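Local coordinates for protein post-proline cleaving enzyme (Rickettsia typhi, PDB 4HVT) that probably cleaves oligopeptides on the carboxyl side of proline, acting as a serine peptidase of the prolyl oligopeptidase family, at residues Val114-Asp119 against Tyr144-Ser149; Ala130-Ser135 against Gly185-Pro190; Ile462-Val467 against Ile550-Thr555; Val512-Arg517 against Phe543-Glu548; His315-Gly320 against Thr338-Leu343. All coordinates share one frame; numbering follows the deposited sequence. Where two conformers were deposited one is given.

How the contacts relate
Contacts 1, 2 and 5 lie, in that order, in the beta-propeller region, and contacts 3 and 4 in the hydrolase part that follows. Contacts 1 and 2 have centres about 10 Å apart and share one sheet through the paired strands 129-136 and 143-150; their segments alternate along the chain. Contact 4 is nested inside the loop closed by contact 3, with centres about 8 Å apart, and both use helix 536-551 against neighbouring strands. Contact 5 is remote, its centre 34 Å or more from the others. They join two propeller sheets, a propeller strand and the chain leading into the next sheet, an inserted hairpin and a sheet edge, and sheet and helix in the presumed catalytic domain.

Contact 1. Residues Val114-Asp119 against Tyr144-Ser149; sequences VLIDFD and YLISMS
Ile116 and Ile146 both turn CG1 beside the backbone N, anti to the carbonyl carbon (chi1 -57° and -45°), which points both CD1 ends into the gap between the strands, where the side chains meet tip to tip. Ile116 CD1 rests 3.8 Å from Ile146 CG1 and 3.9 Å from Ile146 CD1. The other branch of Ile146 serves a different neighbour: its CG2 lies in the plane of the Phe118 ring, 4.0 Å from CZ. Met148 comes to the same ring at the next position along the rim, its CG 3.9 Å from Phe118 CE2. With its second torsion extended (chi2 174°), SD stays beside the ring edge, 5.4 Å from the Phe118 centroid, an edge-on Met-aromatic contact. One face of the ring is covered from its own segment by Ile116 CG2, 3.6 Å above the plane and toward the rim. The touching residues are buried, and the contact is wholly apolar. It joins two propeller sheets: strand 113-117, with a classic beta bulge at Leu115 and Ile116 opposite Trp97, runs into helix 118-125, while strand 143-150 lies between strands 129-136 and 155-162, whose Trp161 touches both isoleucines.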
# COMPACT_ATOMS: atom_id res chain seq x y z
N VAL A 114 -5.16 3.73 -26.85
CA VAL A 114 -5.98 3.21 -25.73
C VAL A 114 -6.13 1.71 -25.96
O VAL A 114 -6.43 1.25 -27.08
CB VAL A 114 -7.38 3.86 -25.66
CG1 VAL A 114 -8.26 3.16 -24.62
CG2 VAL A 114 -7.30 5.34 -25.31
N LEU A 115 -5.89 0.94 -24.91
CA LEU A 115 -5.98 -0.52 -25.01
C LEU A 115 -7.27 -1.04 -24.37
O LEU A 115 -7.96 -1.83 -24.98
CB LEU A 115 -4.78 -1.15 -24.33
CG LEU A 115 -3.42 -0.75 -24.86
CD1 LEU A 115 -2.29 -1.31 -24.03
CD2 LEU A 115 -3.30 -1.12 -26.35
N ILE A 116 -7.56 -0.60 -23.15
CA ILE A 116 -8.79 -0.91 -22.47
C ILE A 116 -9.34 0.32 -21.79
O ILE A 116 -8.64 0.95 -21.00
CB ILE A 116 -8.69 -2.04 -21.41
CG1 ILE A 116 -8.15 -3.33 -22.04
CG2 ILE A 116 -10.07 -2.28 -20.86
CD1 ILE A 116 -7.75 -4.42 -21.06
N ASP A 117 -10.60 0.63 -22.11
CA ASP A 117 -11.36 1.70 -21.46
C ASP A 117 -12.29 1.07 -20.41
O ASP A 117 -13.33 0.46 -20.74
CB ASP A 117 -12.15 2.49 -22.52
CG ASP A 117 -12.96 3.65 -21.95
OD1 ASP A 117 -13.34 3.64 -20.78
OD2 ASP A 117 -13.25 4.64 -22.71
N PHE A 118 -11.95 1.29 -19.13
CA PHE A 118 -12.69 0.66 -18.03
C PHE A 118 -14.01 1.35 -17.77
O PHE A 118 -14.92 0.76 -17.21
CB PHE A 118 -11.85 0.54 -16.74
CG PHE A 118 -10.81 -0.51 -16.84
CD1 PHE A 118 -9.60 -0.26 -17.49
CD2 PHE A 118 -11.07 -1.80 -16.41
CE1 PHE A 118 -8.67 -1.28 -17.67
CE2 PHE A 118 -10.12 -2.81 -16.59
CZ PHE A 118 -8.94 -2.55 -17.23
N ASP A 119 -14.14 2.60 -18.21
CA ASP A 119 -15.44 3.29 -18.13
C ASP A 119 -16.45 2.63 -19.08
O ASP A 119 -17.60 2.42 -18.71
CB ASP A 119 -15.26 4.76 -18.43
CG ASP A 119 -14.36 5.41 -17.41
OD1 ASP A 119 -14.87 5.83 -16.36
OD2 ASP A 119 -13.15 5.51 -17.68
N TYR A 144 -2.40 -11.14 -22.34
CA TYR A 144 -2.36 -10.58 -21.00
C TYR A 144 -3.51 -11.14 -20.19
O TYR A 144 -4.55 -11.43 -20.75
CB TYR A 144 -2.53 -9.05 -21.03
CG TYR A 144 -1.33 -8.29 -21.53
CD1 TYR A 144 -1.09 -8.17 -22.90
CD2 TYR A 144 -0.43 -7.68 -20.65
CE1 TYR A 144 -0.00 -7.46 -23.38
CE2 TYR A 144 0.65 -6.96 -21.13
CZ TYR A 144 0.86 -6.85 -22.48
OH TYR A 144 1.97 -6.15 -22.91
N LEU A 145 -3.30 -11.36 -18.90
CA LEU A 145 -4.41 -11.60 -17.98
C LEU A 145 -4.67 -10.28 -17.29
O LEU A 145 -3.78 -9.74 -16.64
CB LEU A 145 -4.03 -12.68 -16.96
CG LEU A 145 -3.75 -14.00 -17.66
CD1 LEU A 145 -2.96 -14.90 -16.72
CD2 LEU A 145 -4.99 -14.70 -18.19
N ILE A 146 -5.87 -9.73 -17.46
CA ILE A 146 -6.21 -8.44 -16.88
C ILE A 146 -6.93 -8.67 -15.58
O ILE A 146 -8.03 -9.19 -15.61
CB ILE A 146 -7.10 -7.57 -17.82
CG1 ILE A 146 -6.60 -7.55 -19.27
CG2 ILE A 146 -7.28 -6.18 -17.25
CD1 ILE A 146 -5.25 -6.93 -19.48
N SER A 147 -6.33 -8.26 -14.46
CA SER A 147 -6.98 -8.31 -13.14
C SER A 147 -7.94 -7.15 -12.93
O SER A 147 -7.64 -6.01 -13.31
CB SER A 147 -5.95 -8.32 -12.03
OG SER A 147 -5.22 -9.54 -12.04
N MET A 148 -9.07 -7.48 -12.33
CA MET A 148 -10.20 -6.55 -12.16
C MET A 148 -10.95 -6.86 -10.88
O MET A 148 -10.94 -7.99 -10.38
CB MET A 148 -11.18 -6.66 -13.34
CG MET A 148 -10.60 -6.20 -14.65
SD MET A 148 -11.77 -6.53 -16.00
CE MET A 148 -11.62 -8.20 -16.26
N SER A 149 -11.60 -5.84 -10.34
CA SER A 149 -12.51 -6.04 -9.21
C SER A 149 -13.77 -5.22 -9.44
O SER A 149 -13.79 -4.25 -10.21
CB SER A 149 -11.83 -5.60 -7.92
OG SER A 149 -11.49 -4.20 -7.96

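Contact 2. Residues Ala130-Ser135 against Gly185-Pro190; sequences AYRGVS and GKFTYP
Arg132 and Tyr189 are joined through water. The carbonyl O of Arg132 accepts from water 1 at a short 2.5 Å, and the same water is 2.7 Å from Tyr189 OH, bridging strand backbone and phenol. No direct hydrogen bond crosses between the two segments. Among the van der Waals contacts, this carbonyl also approaches the tyrosine ring, with Arg132 O lying in the ring plane at its edge, 3.9 Å from Tyr189 CE1. Farther along, Ser135 CB comes to 4.2 Å from Pro190 O.

Arg132 also meets a ring with its side chain. It folds at the second and third torsions (-67° and -60°), which brings NH2 to 3.7 Å from Phe187 CE1. The guanidinium and phenyl planes stand 86° apart and the approach is oblique, so this is no stacked pair. The polar end of Arg132 is held elsewhere: NH1 bonds to Ser149 OG and to Lys153 O.

Hydrogen bonds shape the partner segment. Thr188 N donates to Gly185 O over 3.2 Å, closing a type II beta turn, and the side chain of Asn201 holds the turn and the residue after it, ND2 to Phe187 O and OD1 to Tyr189 N. The Phe187 side chain touches Arg651 and lies near, though not against, the residues of what is probably the Ser-His-Asp triad. The arrangement belongs to a beta-propeller: the chain leaves one antiparallel sheet at strand 185-186 and begins the next at 190-192, here packing beside strand 129-136 on the side of the probable active site.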
# COMPACT_ATOMS: atom_id res chain seq x y z
N ALA A 130 -13.01 -2.02 -11.82
CA ALA A 130 -11.73 -1.39 -11.53
C ALA A 130 -10.58 -2.21 -12.08
O ALA A 130 -10.54 -3.42 -11.94
CB ALA A 130 -11.58 -1.24 -10.02
N TYR A 131 -9.62 -1.53 -12.71
CA TYR A 131 -8.36 -2.13 -13.15
C TYR A 131 -7.47 -2.42 -11.97
O TYR A 131 -7.23 -1.55 -11.11
CB TYR A 131 -7.64 -1.12 -14.03
CG TYR A 131 -6.21 -1.42 -14.40
CD1 TYR A 131 -5.90 -2.39 -15.32
CD2 TYR A 131 -5.16 -0.72 -13.81
CE1 TYR A 131 -4.58 -2.67 -15.67
CE2 TYR A 131 -3.85 -0.95 -14.19
CZ TYR A 131 -3.57 -1.92 -15.11
OH TYR A 131 -2.26 -2.15 -15.45
N ARG A 132 -6.96 -3.65 -11.91
CA ARG A 132 -6.13 -4.09 -10.80
C ARG A 132 -4.79 -4.73 -11.25
O ARG A 132 -4.14 -5.38 -10.45
CB ARG A 132 -6.89 -5.07 -9.86
CG ARG A 132 -8.26 -4.63 -9.37
CD ARG A 132 -8.26 -3.41 -8.42
NE ARG A 132 -7.50 -3.66 -7.23
CZ ARG A 132 -8.04 -4.01 -6.06
NH1 ARG A 132 -9.33 -4.18 -5.95
NH2 ARG A 132 -7.25 -4.18 -5.00
N GLY A 133 -4.35 -4.42 -12.47
CA GLY A 133 -3.01 -4.80 -12.96
C GLY A 133 -3.10 -5.88 -14.03
O GLY A 133 -4.18 -6.35 -14.35
N VAL A 134 -1.94 -6.22 -14.59
CA VAL A 134 -1.89 -7.14 -15.73
C VAL A 134 -0.72 -8.08 -15.56
O VAL A 134 0.24 -7.79 -14.83
CB VAL A 134 -1.72 -6.45 -17.13
CG1 VAL A 134 -2.75 -5.41 -17.40
CG2 VAL A 134 -0.30 -5.87 -17.30
N SER A 135 -0.81 -9.24 -16.21
CA SER A 135 0.32 -10.16 -16.30
C SER A 135 0.44 -10.62 -17.75
O SER A 135 -0.53 -11.16 -18.34
CB SER A 135 0.10 -11.39 -15.44
OG SER A 135 1.28 -12.16 -15.53
N GLY A 185 -12.24 -13.95 -5.62
CA GLY A 185 -11.48 -14.31 -4.43
C GLY A 185 -10.59 -13.15 -4.03
O GLY A 185 -10.11 -12.44 -4.91
N LYS A 186 -10.40 -12.96 -2.71
CA LYS A 186 -9.58 -11.83 -2.25
C LYS A 186 -8.13 -11.99 -2.71
O LYS A 186 -7.42 -12.92 -2.34
CB LYS A 186 -9.62 -11.63 -0.75
CG LYS A 186 -10.96 -11.17 -0.23
CD LYS A 186 -10.85 -10.62 1.19
CE LYS A 186 -10.38 -11.66 2.18
NZ LYS A 186 -10.22 -11.02 3.52
N PHE A 187 -7.70 -11.04 -3.52
CA PHE A 187 -6.36 -11.02 -4.13
C PHE A 187 -6.03 -12.34 -4.85
O PHE A 187 -4.91 -12.82 -4.86
CB PHE A 187 -5.31 -10.60 -3.12
CG PHE A 187 -5.57 -9.23 -2.53
CD1 PHE A 187 -5.54 -8.10 -3.33
CD2 PHE A 187 -5.94 -9.10 -1.22
CE1 PHE A 187 -5.79 -6.84 -2.81
CE2 PHE A 187 -6.22 -7.86 -0.70
CZ PHE A 187 -6.16 -6.75 -1.49
N THR A 188 -7.04 -12.84 -5.54
CA THR A 188 -6.83 -13.90 -6.56
C THR A 188 -6.12 -13.25 -7.71
O THR A 188 -6.66 -12.33 -8.33
CB THR A 188 -8.14 -14.49 -7.04
OG1 THR A 188 -8.73 -15.28 -5.98
CG2 THR A 188 -7.87 -15.39 -8.24
N TYR A 189 -4.90 -13.69 -7.95
CA TYR A 189 -4.09 -13.27 -9.08
C TYR A 189 -3.52 -14.49 -9.81
O TYR A 189 -3.08 -15.48 -9.15
CB TYR A 189 -2.89 -12.44 -8.62
CG TYR A 189 -3.16 -11.07 -8.11
CD1 TYR A 189 -3.48 -10.02 -8.96
CD2 TYR A 189 -2.98 -10.80 -6.77
CE1 TYR A 189 -3.68 -8.72 -8.44
CE2 TYR A 189 -3.18 -9.53 -6.25
CZ TYR A 189 -3.52 -8.51 -7.08
OH TYR A 189 -3.71 -7.28 -6.49
N PRO A 190 -3.53 -14.45 -11.15
CA PRO A 190 -3.00 -15.61 -11.91
C PRO A 190 -1.57 -15.41 -12.36
O PRO A 190 -1.11 -14.27 -12.57
CB PRO A 190 -3.91 -15.66 -13.13
CG PRO A 190 -4.22 -14.17 -13.38
CD PRO A 190 -4.34 -13.58 -12.00
O HOH W 1 -3.51 -5.11 -8.00

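Contact 3. Residues Ile462-Val467 against Ile550-Thr555; sequences IPYFLV and IKQNIT
Just before Ile554, which meets Leu466 across the contact, Asn553 N donates to Ile550 O over 3.1 Å. Together with Ile554 N bonding to Leu549 O, this makes a Schellman motif, and Asn553, at positive phi, is the C-prime residue that ends helix 536-551. The setting is the alpha/beta-hydrolase sheet, whose strand 461-469 packs against this helix end. Asn478 fixes the chain that follows: its ND2 donates to Ile554 O, and its own carbonyl takes Thr555 OG1.

Polar groups also face each other across the contact. Tyr464 sets its ring in the crowded position between backbone N and carbonyl carbon (chi1 65°), which sends the phenol toward the helix end. Gln552 meets it with a chain extended beyond CG. Tyr464 OH and Gln552 OE1 are 3.7 Å apart, too far for a hydrogen bond, and the ring and amide planes are inclined at 68°. The tyrosine ring packs besides on Val545 and Glu548 of the helix.

Beside this pair the buried aliphatic groups close the contact. Leu466 and Ile554 both rest on Val510 of the adjoining strand, and they meet end to end, Leu466 CD2 at 3.9 Å from Ile554 CD1.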
# COMPACT_ATOMS: atom_id res chain seq x y z
N ILE A 462 12.95 10.17 17.13
CA ILE A 462 11.92 9.84 16.18
C ILE A 462 12.01 10.87 15.08
O ILE A 462 11.82 12.04 15.32
CB ILE A 462 10.50 9.96 16.85
CG1 ILE A 462 10.43 9.13 18.15
CG2 ILE A 462 9.39 9.57 15.89
CD1 ILE A 462 10.81 7.67 18.05
N PRO A 463 12.27 10.42 13.85
CA PRO A 463 12.32 11.36 12.74
C PRO A 463 10.96 11.92 12.44
O PRO A 463 9.94 11.24 12.59
CB PRO A 463 12.74 10.50 11.55
CG PRO A 463 13.29 9.25 12.11
CD PRO A 463 12.57 9.05 13.42
N TYR A 464 10.95 13.15 11.98
CA TYR A 464 9.79 13.69 11.32
C TYR A 464 10.19 14.71 10.25
O TYR A 464 11.26 15.32 10.31
CB TYR A 464 8.78 14.29 12.31
CG TYR A 464 9.17 15.52 13.10
CD1 TYR A 464 9.87 15.40 14.32
CD2 TYR A 464 8.80 16.77 12.69
CE1 TYR A 464 10.20 16.51 15.10
CE2 TYR A 464 9.12 17.88 13.46
CZ TYR A 464 9.80 17.76 14.68
OH TYR A 464 10.12 18.94 15.37
N PHE A 465 9.31 14.84 9.28
CA PHE A 465 9.42 15.72 8.13
C PHE A 465 8.42 16.87 8.22
O PHE A 465 7.19 16.66 8.38
CB PHE A 465 9.29 14.94 6.85
CG PHE A 465 10.43 14.01 6.64
CD1 PHE A 465 11.58 14.41 6.00
CD2 PHE A 465 10.38 12.73 7.15
CE1 PHE A 465 12.66 13.54 5.83
CE2 PHE A 465 11.43 11.87 7.04
CZ PHE A 465 12.58 12.23 6.33
N LEU A 466 8.97 18.08 8.17
CA LEU A 466 8.21 19.27 8.35
C LEU A 466 8.27 20.08 7.03
O LEU A 466 9.37 20.35 6.53
CB LEU A 466 8.86 20.08 9.46
CG LEU A 466 8.33 21.48 9.67
CD1 LEU A 466 6.88 21.56 10.13
CD2 LEU A 466 9.25 22.21 10.66
N VAL A 467 7.11 20.44 6.47
CA VAL A 467 7.02 21.22 5.23
C VAL A 467 6.13 22.45 5.48
O VAL A 467 5.03 22.34 6.05
CB VAL A 467 6.40 20.41 4.07
CG1 VAL A 467 6.16 21.28 2.82
CG2 VAL A 467 7.33 19.28 3.71
N ILE A 550 4.32 21.88 19.11
CA ILE A 550 3.74 22.90 19.98
C ILE A 550 4.87 23.64 20.70
O ILE A 550 4.81 24.85 20.82
CB ILE A 550 2.72 22.24 20.94
CG1 ILE A 550 1.49 21.82 20.13
CG2 ILE A 550 2.33 23.19 22.08
CD1 ILE A 550 0.59 20.78 20.78
N LYS A 551 5.87 22.93 21.21
CA LYS A 551 6.96 23.61 21.99
C LYS A 551 7.71 24.62 21.11
O LYS A 551 8.08 25.71 21.56
CB LYS A 551 7.93 22.54 22.55
CG LYS A 551 9.00 23.01 23.53
CD LYS A 551 9.52 21.82 24.35
CE LYS A 551 10.62 22.21 25.35
NZ LYS A 551 10.16 23.18 26.35
N GLN A 552 7.92 24.25 19.86
CA GLN A 552 8.61 25.11 18.93
C GLN A 552 7.76 26.18 18.29
O GLN A 552 8.25 26.84 17.39
CB GLN A 552 9.19 24.30 17.82
CG GLN A 552 10.20 23.37 18.38
CD GLN A 552 11.08 22.87 17.31
OE1 GLN A 552 10.62 22.55 16.22
NE2 GLN A 552 12.36 22.77 17.61
N ASN A 553 6.53 26.35 18.77
CA ASN A 553 5.59 27.32 18.24
C ASN A 553 5.34 27.29 16.74
O ASN A 553 5.09 28.32 16.10
CB ASN A 553 5.97 28.74 18.70
CG ASN A 553 5.53 28.97 20.13
OD1 ASN A 553 4.34 29.18 20.40
ND2 ASN A 553 6.48 28.89 21.05
N ILE A 554 5.38 26.08 16.21
CA ILE A 554 4.87 25.83 14.90
C ILE A 554 3.36 25.90 14.97
O ILE A 554 2.72 26.49 14.10
CB ILE A 554 5.38 24.48 14.35
CG1 ILE A 554 6.90 24.58 14.17
CG2 ILE A 554 4.66 24.12 13.05
CD1 ILE A 554 7.58 23.27 14.04
N THR A 555 2.77 25.26 15.98
CA THR A 555 1.32 25.20 16.09
C THR A 555 0.95 25.13 17.56
O THR A 555 1.82 25.28 18.44
CB THR A 555 0.76 24.01 15.27
OG1 THR A 555 -0.65 24.11 15.09
CG2 THR A 555 1.12 22.71 15.92

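Contact 4. Residues Val512-Arg517 against Phe543-Glu548; sequences VLANIR and FAVSEE
Ala514 and Val545 carry the apolar contact. Val545 places CG1 anti to its nitrogen (chi1 176°), with CG2 beside that nitrogen, and the resulting fork straddles the alanine methyl: Ala514 CB lies 4.0 Å from Val545 CG2 and 4.1 Å from Val545 CG1. Val512, two residues earlier on the same strand face, adds a lighter touch, its CG1 being 4.4 Å from Val545 CG1. With so small a side chain at Ala514 the backbones come near, the CA atoms of Ala514 and Val545 being 6.9 Å apart.

No hydrogen bond crosses between strand and helix; the strand bonds to its sheet neighbours, and in the helix Glu547 N donates to Phe543 O over 2.8 Å. Past the strand end, a weak bond from Ile516 N to Ala514 O makes an inverse gamma turn centred on Asn515.

One salt bridge ties the end of the strand region to the helix, Arg517 NE to Asp541 OD2; Arg517 NH1 has a second partner in Asp458.

This is helix-on-sheet packing of the alpha/beta-hydrolase fold. Helix 536-551 belongs to a beta-alpha-beta crossover from strand 510-514 to the parallel strand 560-565, passing over strand 480-483, whose Leu482 touches Ala514 and Ser546.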
# COMPACT_ATOMS: atom_id res chain seq x y z
N VAL A 512 3.17 17.71 8.37
CA VAL A 512 4.14 16.97 9.13
C VAL A 512 3.91 15.49 8.99
O VAL A 512 2.78 15.04 9.03
CB VAL A 512 4.13 17.32 10.63
CG1 VAL A 512 5.27 16.66 11.39
CG2 VAL A 512 4.24 18.83 10.80
N LEU A 513 5.01 14.77 8.80
CA LEU A 513 4.99 13.30 8.74
C LEU A 513 5.94 12.77 9.78
O LEU A 513 7.13 13.07 9.74
CB LEU A 513 5.50 12.82 7.36
CG LEU A 513 5.57 11.31 7.09
CD1 LEU A 513 4.19 10.79 6.97
CD2 LEU A 513 6.34 11.12 5.79
N ALA A 514 5.43 11.92 10.66
CA ALA A 514 6.20 11.34 11.77
C ALA A 514 6.53 9.84 11.57
O ALA A 514 5.66 9.02 11.41
CB ALA A 514 5.48 11.55 13.08
N ASN A 515 7.81 9.52 11.60
CA ASN A 515 8.28 8.17 11.36
C ASN A 515 8.35 7.37 12.65
O ASN A 515 9.40 6.92 13.16
CB ASN A 515 9.63 8.26 10.63
CG ASN A 515 9.49 8.97 9.31
OD1 ASN A 515 9.89 10.12 9.18
ND2 ASN A 515 8.92 8.30 8.31
N ILE A 516 7.18 7.18 13.20
CA ILE A 516 7.07 6.54 14.50
C ILE A 516 7.36 5.04 14.50
O ILE A 516 7.30 4.35 13.47
CB ILE A 516 5.65 6.77 15.10
CG1 ILE A 516 4.55 5.96 14.36
CG2 ILE A 516 5.39 8.29 15.17
CD1 ILE A 516 3.11 6.29 14.80
N ARG A 517 7.73 4.54 15.67
CA ARG A 517 7.99 3.08 15.78
C ARG A 517 6.73 2.27 15.46
O ARG A 517 5.63 2.79 15.48
CB ARG A 517 8.61 2.74 17.12
CG ARG A 517 10.09 3.12 17.17
CD ARG A 517 10.70 2.99 18.53
NE ARG A 517 10.22 4.03 19.47
CZ ARG A 517 10.67 4.18 20.72
NH1 ARG A 517 11.61 3.37 21.20
NH2 ARG A 517 10.16 5.12 21.49
N PHE A 543 2.93 11.30 20.18
CA PHE A 543 2.78 12.41 21.15
C PHE A 543 4.08 13.26 21.23
O PHE A 543 4.03 14.51 21.33
CB PHE A 543 2.40 11.92 22.55
CG PHE A 543 1.14 11.11 22.59
CD1 PHE A 543 0.01 11.48 21.86
CD2 PHE A 543 1.08 9.95 23.36
CE1 PHE A 543 -1.13 10.76 21.92
CE2 PHE A 543 -0.08 9.22 23.42
CZ PHE A 543 -1.18 9.59 22.69
N ALA A 544 5.23 12.59 21.25
CA ALA A 544 6.53 13.27 21.28
C ALA A 544 6.67 14.27 20.12
O ALA A 544 7.10 15.36 20.31
CB ALA A 544 7.67 12.27 21.27
N VAL A 545 6.31 13.85 18.92
CA VAL A 545 6.29 14.76 17.79
C VAL A 545 5.24 15.88 17.95
O VAL A 545 5.54 17.07 17.72
CB VAL A 545 6.13 13.96 16.47
CG1 VAL A 545 6.02 14.91 15.32
CG2 VAL A 545 7.32 13.03 16.26
N SER A 546 4.02 15.53 18.37
CA SER A 546 2.94 16.51 18.54
C SER A 546 3.41 17.62 19.52
O SER A 546 3.30 18.81 19.25
CB SER A 546 1.66 15.81 19.04
OG SER A 546 1.15 14.87 18.09
N GLU A 547 3.96 17.20 20.65
CA GLU A 547 4.39 18.14 21.70
C GLU A 547 5.53 18.99 21.24
O GLU A 547 5.61 20.18 21.64
CB GLU A 547 4.84 17.35 22.94
CG GLU A 547 3.65 16.73 23.65
CD GLU A 547 4.04 15.86 24.81
OE1 GLU A 547 5.06 15.15 24.75
OE2 GLU A 547 3.24 15.83 25.78
N GLU A 548 6.40 18.43 20.42
CA GLU A 548 7.52 19.18 19.92
C GLU A 548 7.07 20.27 18.95
O GLU A 548 7.63 21.37 18.94
CB GLU A 548 8.59 18.25 19.33
CG GLU A 548 9.82 18.97 18.85
CD GLU A 548 10.73 19.43 19.98
OE1 GLU A 548 10.34 19.44 21.19
OE2 GLU A 548 11.86 19.81 19.66

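Contact 5. Residues His315-Gly320 against Thr338-Leu343; sequences HNIKAG and TSLKIL
Ile317 lies against two side chains of the other segment, Ile342 beside its root and Leu340 at its far end. Ile317 and Ile342 run alongside each other in opposite directions, so that the tip of Ile342 lies over the two branches of Ile317. Ile342 CD1 comes to 4.1 Å from Ile317 CG1 and 4.2 Å from Ile317 CG2. The same CG2 of Ile317 lies 4.1 Å from Ile342 CG1, so both branches of Ile317 share in the overlap.

Leu340 also passes Ile317 in the opposing sense, but touches only near the end. With its second torsion fully extended (174°), Ile317 carries CD1 out to 4.0 Å from Leu340 CD2. That last distance belongs to one of two conformers deposited for Leu340, and should be taken as less certain than the isoleucine pair.

The two isoleucines differ in their surroundings. Ile317 is buried, resting also on Leu306 and Phe312, whereas Ile342 lies at the surface, making this a partly covered hydrophobic patch without any hydrogen bond across it.

Both segments belong to the propeller region. The short hairpin of strands 310-312 and 315-317 is inserted between strands 301-305 and 322-326 of a four-stranded antiparallel sheet. It folds beside the edge strand 341-344, itself paired with strand 322-326; Leu340 touches Trp310 and Phe312 of the hairpin's first strand.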
# COMPACT_ATOMS: atom_id res chain seq x y z
N HIS A 315 28.74 -17.31 10.71
CA HIS A 315 28.33 -15.90 10.72
C HIS A 315 27.01 -15.69 11.45
O HIS A 315 26.16 -16.56 11.45
CB HIS A 315 28.19 -15.44 9.27
CG HIS A 315 29.42 -15.69 8.45
ND1 HIS A 315 29.61 -16.86 7.74
CD2 HIS A 315 30.54 -14.95 8.27
CE1 HIS A 315 30.79 -16.83 7.15
NE2 HIS A 315 31.38 -15.68 7.45
N ASN A 316 26.87 -14.56 12.13
CA ASN A 316 25.54 -14.12 12.57
C ASN A 316 25.18 -13.03 11.57
O ASN A 316 25.77 -11.93 11.56
CB ASN A 316 25.56 -13.62 14.04
CG ASN A 316 24.15 -13.31 14.60
OD1 ASN A 316 23.17 -14.01 14.31
ND2 ASN A 316 24.06 -12.27 15.40
N ILE A 317 24.29 -13.35 10.65
CA ILE A 317 23.85 -12.39 9.63
C ILE A 317 22.72 -11.56 10.22
O ILE A 317 21.68 -12.08 10.54
CB ILE A 317 23.38 -13.07 8.34
CG1 ILE A 317 24.41 -14.13 7.91
CG2 ILE A 317 23.16 -11.99 7.24
CD1 ILE A 317 24.02 -14.98 6.73
N LYS A 318 22.96 -10.26 10.39
CA LYS A 318 22.02 -9.45 11.15
C LYS A 318 20.66 -9.19 10.47
O LYS A 318 20.55 -9.08 9.23
CB LYS A 318 22.69 -8.12 11.54
CG LYS A 318 23.94 -8.28 12.40
CD LYS A 318 23.69 -8.75 13.82
CE LYS A 318 23.23 -7.60 14.73
NZ LYS A 318 22.65 -8.08 16.03
N ALA A 319 19.62 -9.15 11.28
CA ALA A 319 18.27 -8.73 10.88
C ALA A 319 18.34 -7.49 10.01
O ALA A 319 19.10 -6.54 10.35
CB ALA A 319 17.43 -8.47 12.13
N GLY A 320 17.61 -7.49 8.90
CA GLY A 320 17.62 -6.37 7.94
C GLY A 320 18.63 -6.47 6.81
O GLY A 320 18.63 -5.63 5.90
N THR A 338 26.37 -23.55 -0.59
CA THR A 338 27.66 -23.02 -0.91
C THR A 338 27.65 -21.63 -1.55
O THR A 338 28.66 -20.95 -1.51
CB THR A 338 28.38 -23.99 -1.86
OG1 THR A 338 27.69 -24.04 -3.10
CG2 THR A 338 28.45 -25.42 -1.28
N SER A 339 26.53 -21.18 -2.11
CA SER A 339 26.50 -19.93 -2.88
C SER A 339 26.08 -18.69 -2.09
O SER A 339 25.97 -17.60 -2.69
CB SER A 339 25.58 -20.04 -4.11
OG SER A 339 24.25 -20.17 -3.72
N LEU A 340 25.77 -18.81 -0.81
CA LEU A 340 25.14 -17.68 -0.15
C LEU A 340 26.13 -16.54 0.05
O LEU A 340 27.27 -16.77 0.48
CB LEU A 340 24.49 -18.11 1.16
CG LEU A 340 23.83 -16.95 1.88
CD1 LEU A 340 22.44 -17.41 2.34
CD2 LEU A 340 24.69 -16.45 3.03
N LYS A 341 25.72 -15.31 -0.31
CA LYS A 341 26.54 -14.13 -0.18
C LYS A 341 25.71 -13.06 0.49
O LYS A 341 24.53 -13.00 0.28
CB LYS A 341 26.98 -13.65 -1.52
CG LYS A 341 27.83 -14.67 -2.27
CD LYS A 341 29.19 -14.70 -1.63
CE LYS A 341 30.19 -15.51 -2.41
NZ LYS A 341 31.44 -15.38 -1.65
N ILE A 342 26.35 -12.18 1.25
CA ILE A 342 25.65 -11.06 1.87
C ILE A 342 25.86 -9.80 1.04
O ILE A 342 27.00 -9.39 0.76
CB ILE A 342 26.18 -10.80 3.28
CG1 ILE A 342 25.91 -12.02 4.16
CG2 ILE A 342 25.58 -9.56 3.86
CD1 ILE A 342 26.84 -12.13 5.32
N LEU A 343 24.78 -9.22 0.59
CA LEU A 343 24.84 -8.03 -0.29
C LEU A 343 24.58 -6.71 0.39
O LEU A 343 24.94 -5.66 -0.16
CB LEU A 343 23.92 -8.17 -1.46
CG LEU A 343 24.40 -9.37 -2.33
CD1 LEU A 343 23.56 -9.39 -3.56
CD2 LEU A 343 25.88 -9.31 -2.65